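Local structure of 2''-aminoglycoside nucleotidyltransferase (Klebsiella pneumoniae, 4WQK) at residues D132-A137 against A170-R175. The protein confers resistance to kanamycin, gentamicin, tobramycin and related aminoglycosides by adenylating their 2''-hydroxyl group in a magnesium-dependent reaction. Residues are numbered along the deposited sequence; the frame is centred on the assembly and turned at random. Where two conformers were deposited one is given.
Sequences DYFYYA and AAFRSR
Tyr135 OH is gripped by hydrogen bonds with Trp131 NE1 and Tyr176 OH, which probably steady the far end of its ring; the face of that ring meets the edge of Phe172. Within the C-terminal domain the contact joins helices 126-139 and 162-176, and illustrates how one phenyl group can serve two aromatic neighbours on another helix when its face and rim are used separately. Phe172 CG lies anti to the backbone N (chi1 -178°), which extends the ring across to the other helix. Phe172 CE2 sits over the Tyr135 face, displaced toward its rim, 3.7 Å from Tyr135 CE1, with the planes 76° apart in an edge-to-face pair. Over one face of Phe172 comes Phe134 CB, a CH-pi contact 3.4 Å from the ring centroid and almost on the normal. The Phe134 ring follows in an offset edge-to-face pair, its edge turned toward that same face of Phe172, with Phe134 CD2 3.6 Å from Phe172 CB. Trp131 and Tyr176 also meet Phe172, enlarging the aromatic cluster. No hydrogen bond joins 132-137 to 170-175, whose cohesion is probably dispersive and quadrupolar; a polar link between the helices lies just beyond, at Tyr176, and probably helps set the tilt of Tyr135.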
# COMPACT_ATOMS: atom_id res chain seq x y z
N ASP A 132 3.83 1.32 8.59
CA ASP A 132 2.60 2.12 8.67
C ASP A 132 1.76 1.77 9.87
O ASP A 132 1.05 2.63 10.42
CB ASP A 132 1.76 1.95 7.41
CG ASP A 132 1.87 3.15 6.50
OD1 ASP A 132 2.49 4.16 6.91
OD2 ASP A 132 1.38 3.08 5.36
N TYR A 133 1.76 0.51 10.30
CA TYR A 133 1.07 0.18 11.53
C TYR A 133 1.68 0.87 12.75
O TYR A 133 1.00 1.14 13.72
CB TYR A 133 1.05 -1.33 11.81
CG TYR A 133 0.07 -2.08 10.95
CD1 TYR A 133 -1.27 -2.15 11.26
CD2 TYR A 133 0.52 -2.75 9.81
CE1 TYR A 133 -2.17 -2.86 10.43
CE2 TYR A 133 -0.35 -3.46 8.99
CZ TYR A 133 -1.68 -3.50 9.31
OH TYR A 133 -2.50 -4.21 8.45
N PHE A 134 2.98 1.17 12.70
CA PHE A 134 3.59 1.87 13.81
C PHE A 134 3.04 3.29 13.94
O PHE A 134 2.79 3.77 15.06
CB PHE A 134 5.13 1.89 13.69
CG PHE A 134 5.76 0.52 13.68
CD1 PHE A 134 5.13 -0.59 14.27
CD2 PHE A 134 7.02 0.35 13.10
CE1 PHE A 134 5.76 -1.85 14.25
CE2 PHE A 134 7.64 -0.92 13.09
CZ PHE A 134 7.01 -1.99 13.68
N TYR A 135 2.83 3.96 12.81
CA TYR A 135 2.16 5.27 12.88
C TYR A 135 0.75 5.15 13.46
O TYR A 135 0.33 5.99 14.28
CB TYR A 135 2.06 5.93 11.52
CG TYR A 135 3.36 6.34 10.88
CD1 TYR A 135 4.16 7.34 11.45
CD2 TYR A 135 3.76 5.75 9.71
CE1 TYR A 135 5.36 7.73 10.81
CE2 TYR A 135 4.92 6.13 9.07
CZ TYR A 135 5.73 7.09 9.64
OH TYR A 135 6.91 7.47 8.99
N TYR A 136 0.03 4.12 13.03
CA TYR A 136 -1.32 3.88 13.50
C TYR A 136 -1.32 3.66 15.02
O TYR A 136 -2.21 4.16 15.73
CB TYR A 136 -1.90 2.68 12.72
CG TYR A 136 -3.35 2.38 13.05
CD1 TYR A 136 -4.28 3.40 13.17
CD2 TYR A 136 -3.78 1.08 13.23
CE1 TYR A 136 -5.61 3.12 13.46
CE2 TYR A 136 -5.11 0.79 13.53
CZ TYR A 136 -6.02 1.81 13.65
OH TYR A 136 -7.34 1.55 13.95
N ALA A 137 -0.31 2.97 15.56
CA ALA A 137 -0.26 2.73 17.01
C ALA A 137 -0.06 4.03 17.80
O ALA A 137 -0.50 4.14 18.95
CB ALA A 137 0.84 1.74 17.35
N ALA A 170 11.93 -0.96 17.03
CA ALA A 170 12.92 -0.22 17.78
C ALA A 170 13.47 0.95 16.96
O ALA A 170 13.72 2.03 17.47
CB ALA A 170 14.05 -1.18 18.24
N ALA A 171 13.65 0.72 15.66
CA ALA A 171 14.13 1.78 14.79
C ALA A 171 13.10 2.90 14.67
O ALA A 171 13.48 4.07 14.65
CB ALA A 171 14.48 1.21 13.37
N PHE A 172 11.82 2.54 14.59
CA PHE A 172 10.74 3.52 14.57
C PHE A 172 10.76 4.35 15.86
O PHE A 172 10.69 5.59 15.83
CB PHE A 172 9.41 2.81 14.34
CG PHE A 172 8.21 3.76 14.24
CD1 PHE A 172 7.55 4.22 15.37
CD2 PHE A 172 7.76 4.13 12.97
CE1 PHE A 172 6.47 5.08 15.28
CE2 PHE A 172 6.66 4.98 12.86
CZ PHE A 172 6.02 5.45 13.99
N ARG A 173 10.87 3.68 17.01
CA ARG A 173 10.91 4.42 18.27
C ARG A 173 12.09 5.38 18.28
O ARG A 173 11.97 6.52 18.77
CB ARG A 173 10.99 3.48 19.47
CG ARG A 173 9.80 2.55 19.65
CD ARG A 173 8.52 3.23 20.11
NE ARG A 173 7.46 2.25 20.33
CZ ARG A 173 6.77 1.65 19.36
NH1 ARG A 173 5.82 0.77 19.66
NH2 ARG A 173 7.04 1.89 18.08
N SER A 174 13.25 4.96 17.77
CA SER A 174 14.41 5.83 17.79
C SER A 174 14.24 7.00 16.80
O SER A 174 14.65 8.14 17.08
CB SER A 174 15.65 5.00 17.46
OG SER A 174 16.80 5.77 17.65
N ARG A 175 13.62 6.72 15.66
CA ARG A 175 13.37 7.75 14.66
C ARG A 175 12.51 8.88 15.23
O ARG A 175 12.82 10.04 15.00
CB ARG A 175 12.67 7.16 13.42
CG ARG A 175 12.22 8.22 12.37
CD ARG A 175 13.37 8.68 11.51
NE ARG A 175 13.57 7.56 10.59
CZ ARG A 175 12.74 7.26 9.58
NH1 ARG A 175 11.65 7.99 9.31
NH2 ARG A 175 13.04 6.23 8.81